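Local coordinates for formimidoylglutamase (Bacillus subtilis, PDB 3M1R), which catalyses the manganese-dependent hydrolysis of N-formimidoyl-L-glutamate to L-glutamate and formamide in the breakdown of histidine, at the interface of chains A and B and the interface of chains A and C. Residues are numbered along the deposited sequence; one frame, centred on the assembly and turned at random. Chains: chain A/B/C, Formimidoylglutamase.

Contact 1: the interface of chains A and B. Residues chain A 96-98; chain B 50, 100, 164-167.
A:His96 bonds to the backbone carbonyl of B:Gly164 where two subunits of this arginase-family hydrolase meet across a two-fold in the deposited assembly, so the same contact recurs with the chains exchanged. Chain A offers the loop 96-98, just ahead of its helix 100-117; chain B offers the loop 164-167, B:Ser50 and the first residue of its own helix 100-117, B:Ile100. The imidazole NE2 of A:His96 donates to B:Gly164 O at 2.8 Å. That bond is far from straight, 129° at the hydrogen: the nitrogen sits above the carbonyl plane, away from the lone-pair directions, and the oxygen is tilted 31° from the imidazole plane. With CG anti to the backbone N (chi1 -163°), the ring reaches the glycine by its NE2 corner.

The tight part lies around the methyls. A:Val97 CG2 presses on B:Thr167 CG2 at 3.3 Å, the two side chains crossing at about a right angle. A:Thr98, which buries more surface than any other residue of the patch, turns its methyl CG2 to B:Ile100 CG2 at 3.4 Å, an equally snug methyl-to-methyl fit. The same methyl meets the ring carbon CD of B:Pro166 less closely, at 3.8 Å.

Packing thins toward B:Ser50, whose CA stays 4.4 Å from the hydroxyl OG1 of A:Thr98. The backbone N of B:Gly165 likewise stands off, 4.0 Å from A:His96 NE2, with no hydrogen bond between them.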
# COMPACT_ATOMS: atom_id res chain seq x y z
N HIS A 96 27.24 -9.52 11.43
CA HIS A 96 27.65 -10.04 10.13
C HIS A 96 26.45 -10.23 9.23
O HIS A 96 25.39 -10.70 9.66
CB HIS A 96 28.44 -11.34 10.26
CG HIS A 96 29.20 -11.68 9.02
ND1 HIS A 96 30.55 -11.42 8.89
CD2 HIS A 96 28.81 -12.21 7.84
CE1 HIS A 96 30.96 -11.81 7.69
NE2 HIS A 96 29.91 -12.29 7.03
N VAL A 97 26.61 -9.87 7.96
CA VAL A 97 25.53 -9.97 6.98
C VAL A 97 25.16 -11.43 6.70
O VAL A 97 24.05 -11.73 6.24
CB VAL A 97 25.93 -9.27 5.67
CG1 VAL A 97 27.07 -8.30 5.93
CG2 VAL A 97 26.34 -10.29 4.62
N THR A 98 26.08 -12.33 7.03
CA THR A 98 26.03 -13.72 6.59
C THR A 98 26.27 -14.73 7.71
O THR A 98 25.76 -15.85 7.68
CB THR A 98 27.08 -13.94 5.51
OG1 THR A 98 26.46 -13.83 4.22
CG2 THR A 98 27.75 -15.30 5.66
N SER B 50 21.44 -14.36 2.22
CA SER B 50 22.79 -14.03 1.78
C SER B 50 22.85 -12.63 1.17
O SER B 50 23.93 -12.04 1.04
CB SER B 50 23.29 -15.06 0.78
OG SER B 50 22.24 -15.46 -0.08
N ILE B 100 24.19 -19.70 6.22
CA ILE B 100 24.16 -19.52 4.77
C ILE B 100 25.08 -20.52 4.05
O ILE B 100 24.74 -21.03 2.99
CB ILE B 100 24.55 -18.08 4.38
CG1 ILE B 100 23.95 -17.70 3.05
CG2 ILE B 100 26.05 -17.94 4.29
CD1 ILE B 100 24.93 -17.80 1.90
N GLY B 164 31.43 -9.45 3.32
CA GLY B 164 30.09 -9.91 3.62
C GLY B 164 29.97 -11.42 3.76
O GLY B 164 29.05 -11.91 4.41
N GLY B 165 30.90 -12.15 3.16
CA GLY B 165 30.82 -13.60 3.10
C GLY B 165 30.35 -14.03 1.71
O GLY B 165 30.53 -13.29 0.75
N PRO B 166 29.75 -15.24 1.60
CA PRO B 166 29.12 -15.60 0.32
C PRO B 166 27.91 -14.71 0.06
O PRO B 166 26.77 -15.19 0.01
CB PRO B 166 28.69 -17.06 0.53
CG PRO B 166 29.52 -17.56 1.67
CD PRO B 166 29.74 -16.36 2.56
N THR B 167 28.16 -13.41 -0.09
CA THR B 167 27.08 -12.45 -0.25
C THR B 167 26.52 -12.48 -1.65
O THR B 167 27.04 -13.16 -2.56
CB THR B 167 27.46 -10.99 0.15
OG1 THR B 167 28.64 -10.56 -0.53
CG2 THR B 167 27.66 -10.87 1.64

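Contact 2: the interface of chains A and C. Residues chain A 196-198, 201; chain C 74, 79, 81.
A:Gln198 lies across the phenol ring of C:Tyr74, and these two side chains bury most of the surface in this contact between chains A and C of the deposited assembly. The glutamine chain runs at about a right angle to the tyrosine, with its amide plane turned 36° from the ring. Its CG, anti to the backbone N (chi1 -159°), rests 3.4 Å from C:Tyr74 CE1, and the chain continues extended past that ring edge toward C:Gly79 and C:His81. The backbone N of A:Gln198 stands 3.4 Å above the ring plane, displaced toward the rim. The amide NE2 comes within 3.4 Å of C:Gly79 O, a polar approach rather than a hydrogen bond.

At the far end of the ring, the hydroxyl OH of C:Tyr74 gives a weak hydrogen bond to the carboxylate OE2 of A:Glu201 at 3.4 Å, while OE1 lies at the ring edge, in its plane. An alanine in place of C:Tyr74 would probably leave the aliphatic part of A:Gln198 without its packing surface and A:Glu201 without its hydroxyl partner.

Within chain C, C:Tyr74 CD1 sits over the centre of one face of the C:His81 imidazole. A water bridges the chains, hydrogen-bonded to C:His81 NE2 at 2.6 Å and, more loosely, to the backbone N of A:Gln198. In the fold, chain A contributes the start of helix 198-206 and the loop leading into it; chain C contributes the short strands 74-75 and 80-81 and the loop joining them.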
# COMPACT_ATOMS: atom_id res chain seq x y z
N ASN A 196 1.44 -20.86 22.08
CA ASN A 196 2.51 -21.75 22.56
C ASN A 196 2.29 -23.24 22.37
O ASN A 196 1.20 -23.67 22.00
CB ASN A 196 2.77 -21.48 24.04
CG ASN A 196 3.29 -20.09 24.28
OD1 ASN A 196 4.46 -19.81 24.03
ND2 ASN A 196 2.40 -19.20 24.69
N SER A 197 3.33 -24.02 22.67
CA SER A 197 3.28 -25.47 22.55
C SER A 197 3.44 -26.19 23.87
O SER A 197 4.28 -25.82 24.69
CB SER A 197 4.35 -25.98 21.59
OG SER A 197 3.91 -25.89 20.24
N GLN A 198 2.64 -27.23 24.06
CA GLN A 198 2.69 -28.05 25.27
C GLN A 198 4.12 -28.37 25.71
O GLN A 198 4.42 -28.33 26.90
CB GLN A 198 1.92 -29.35 25.04
CG GLN A 198 1.48 -30.03 26.32
CD GLN A 198 0.72 -31.32 26.06
OE1 GLN A 198 0.90 -31.96 25.03
NE2 GLN A 198 -0.12 -31.72 27.01
N GLU A 201 5.91 -25.12 27.09
CA GLU A 201 5.31 -24.75 28.36
C GLU A 201 5.80 -25.71 29.44
O GLU A 201 6.11 -25.29 30.56
CB GLU A 201 3.78 -24.80 28.27
CG GLU A 201 3.07 -24.77 29.61
CD GLU A 201 1.57 -24.57 29.47
OE1 GLU A 201 1.15 -23.78 28.59
OE2 GLU A 201 0.80 -25.21 30.23
N TYR C 74 -2.57 -26.01 20.50
CA TYR C 74 -2.50 -26.29 21.92
C TYR C 74 -3.18 -25.19 22.73
O TYR C 74 -2.82 -24.03 22.63
CB TYR C 74 -1.05 -26.46 22.35
CG TYR C 74 -0.92 -26.70 23.83
CD1 TYR C 74 -1.36 -27.88 24.41
CD2 TYR C 74 -0.37 -25.73 24.66
CE1 TYR C 74 -1.25 -28.10 25.77
CE2 TYR C 74 -0.25 -25.94 26.00
CZ TYR C 74 -0.69 -27.12 26.55
OH TYR C 74 -0.57 -27.32 27.90
N GLY C 79 -4.84 -27.48 28.79
CA GLY C 79 -3.77 -28.43 29.00
C GLY C 79 -3.72 -29.48 27.90
O GLY C 79 -3.07 -30.52 28.06
N HIS C 81 -4.53 -30.23 23.25
CA HIS C 81 -4.81 -29.70 21.93
C HIS C 81 -6.32 -29.63 21.72
O HIS C 81 -7.06 -30.41 22.32
CB HIS C 81 -4.10 -30.53 20.86
CG HIS C 81 -2.61 -30.55 21.04
ND1 HIS C 81 -1.98 -31.46 21.86
CD2 HIS C 81 -1.64 -29.76 20.54
CE1 HIS C 81 -0.67 -31.24 21.84
NE2 HIS C 81 -0.44 -30.21 21.04
O HOH W 1 1.65 -28.78 21.50

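Contact 3: the interface of chains A and C. Residues chain A 193-194; chain C 74-77, 82, 310-311, 314.
The loop after strand 186-191 of chain A inserts two consecutive side chains, A:Glu193 and A:Phe194, between the turn that follows strand 74-75 of chain C and its helix 300-317. Bent at chi2 (-73°), A:Glu193 brings its carboxylate to that turn. OE1 accepts from the hydroxyl OG of C:Ser75 at 2.9 Å on its syn lone pair, and from the ammonium NZ of C:Lys314, also at 2.9 Å, on its anti lone pair. The latter is a salt bridge made tip to tip. OE2 accepts from the backbone N of C:Ala76 at 2.7 Å, met on the syn side and 24° out of the carboxylate plane; gripped at both oxygens, the group should be held against rotation. Within chain C, C:Glu77 OE2 pairs with C:Lys314 NZ at 3.0 Å in a salt bridge whose hydrogen bond is weak, which probably helps to position the ammonium.

Alongside, the ring of A:Phe194 has C:Leu310 CB over the centre of one face, 4.0 Å from the ring centroid. C:Val82 CG1 meets the rim at CE2, 3.5 Å away. The C:His311 imidazole stands nearly upright to the phenyl, their planes 79° apart, and A:Phe194 CE1 meets one imidazole face toward its rim, 3.7 Å from C:His311 CE1.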
# COMPACT_ATOMS: atom_id res chain seq x y z
N GLU A 193 -2.99 -17.54 25.16
CA GLU A 193 -3.69 -18.72 24.64
C GLU A 193 -3.43 -18.92 23.13
O GLU A 193 -3.65 -18.01 22.34
CB GLU A 193 -5.20 -18.58 24.85
CG GLU A 193 -5.76 -19.34 26.03
CD GLU A 193 -5.83 -20.83 25.79
OE1 GLU A 193 -6.94 -21.39 25.79
OE2 GLU A 193 -4.76 -21.45 25.62
N PHE A 194 -3.01 -20.13 22.76
CA PHE A 194 -2.80 -20.54 21.37
C PHE A 194 -1.57 -19.91 20.74
O PHE A 194 -1.39 -20.00 19.54
CB PHE A 194 -4.03 -20.27 20.49
CG PHE A 194 -5.22 -21.08 20.86
CD1 PHE A 194 -6.37 -20.48 21.32
CD2 PHE A 194 -5.19 -22.47 20.74
CE1 PHE A 194 -7.49 -21.24 21.67
CE2 PHE A 194 -6.30 -23.23 21.09
CZ PHE A 194 -7.45 -22.61 21.56
N TYR C 74 -2.57 -26.01 20.50
CA TYR C 74 -2.50 -26.29 21.92
C TYR C 74 -3.18 -25.19 22.73
O TYR C 74 -2.82 -24.03 22.63
CB TYR C 74 -1.05 -26.46 22.35
CG TYR C 74 -0.92 -26.70 23.83
CD1 TYR C 74 -1.36 -27.88 24.41
CD2 TYR C 74 -0.37 -25.73 24.66
CE1 TYR C 74 -1.25 -28.10 25.77
CE2 TYR C 74 -0.25 -25.94 26.00
CZ TYR C 74 -0.69 -27.12 26.55
OH TYR C 74 -0.57 -27.32 27.90
N SER C 75 -4.19 -25.57 23.51
CA SER C 75 -4.82 -24.66 24.46
C SER C 75 -4.17 -24.82 25.81
O SER C 75 -4.26 -25.88 26.42
CB SER C 75 -6.31 -24.95 24.59
OG SER C 75 -6.85 -24.28 25.72
N ALA C 76 -3.50 -23.78 26.30
CA ALA C 76 -2.87 -23.83 27.61
C ALA C 76 -3.92 -23.93 28.72
O ALA C 76 -3.71 -24.61 29.73
CB ALA C 76 -1.99 -22.62 27.83
N GLU C 77 -5.04 -23.26 28.51
CA GLU C 77 -6.13 -23.23 29.47
C GLU C 77 -6.77 -24.60 29.61
O GLU C 77 -7.45 -24.88 30.59
CB GLU C 77 -7.16 -22.19 29.06
CG GLU C 77 -8.35 -22.07 29.99
CD GLU C 77 -9.16 -20.82 29.71
OE1 GLU C 77 -10.33 -20.76 30.16
OE2 GLU C 77 -8.64 -19.90 29.04
N VAL C 82 -6.78 -28.68 20.91
CA VAL C 82 -8.21 -28.50 20.69
C VAL C 82 -8.71 -29.47 19.64
O VAL C 82 -9.92 -29.61 19.43
CB VAL C 82 -8.55 -27.05 20.28
CG1 VAL C 82 -8.32 -26.13 21.43
CG2 VAL C 82 -7.73 -26.62 19.06
N LEU C 310 -10.53 -21.48 16.57
CA LEU C 310 -9.77 -22.19 17.59
C LEU C 310 -10.55 -22.25 18.89
O LEU C 310 -10.60 -23.29 19.55
CB LEU C 310 -8.40 -21.57 17.82
CG LEU C 310 -7.35 -21.83 16.74
CD1 LEU C 310 -6.10 -21.04 17.06
CD2 LEU C 310 -7.04 -23.32 16.61
N HIS C 311 -11.16 -21.13 19.26
CA HIS C 311 -11.88 -21.05 20.52
C HIS C 311 -13.18 -21.83 20.48
O HIS C 311 -13.62 -22.36 21.49
CB HIS C 311 -12.16 -19.59 20.90
CG HIS C 311 -11.02 -18.95 21.63
ND1 HIS C 311 -9.98 -18.32 20.99
CD2 HIS C 311 -10.75 -18.87 22.96
CE1 HIS C 311 -9.12 -17.88 21.89
NE2 HIS C 311 -9.56 -18.20 23.09
N LYS C 314 -12.10 -25.40 21.02
CA LYS C 314 -11.80 -25.42 22.46
C LYS C 314 -13.05 -25.56 23.34
O LYS C 314 -13.03 -26.29 24.33
CB LYS C 314 -11.05 -24.14 22.85
CG LYS C 314 -10.81 -23.99 24.34
CD LYS C 314 -10.40 -22.58 24.68
CE LYS C 314 -9.98 -22.45 26.12
NZ LYS C 314 -9.72 -21.03 26.45

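Contacts 2 and 3 are neighbouring parts of one A-C interface, with the centres of their C-alpha atoms about 8 Å apart. C:Tyr74 joins them: its ring serves contact 2, while its backbone carbonyl lies against A:Phe194 in contact 3. On chain A, too, the two draw on one stretch, residues 193-201. Contact 1 belongs to a different, two-fold A-B interface, about 36 Å from contact 2 and about 40 Å from contact 3 between the same kind of centres. Chain A thus uses separate surfaces for two neighbours, consistent with the deposited assembly of six subunits, although the structure alone does not establish that oligomer in solution.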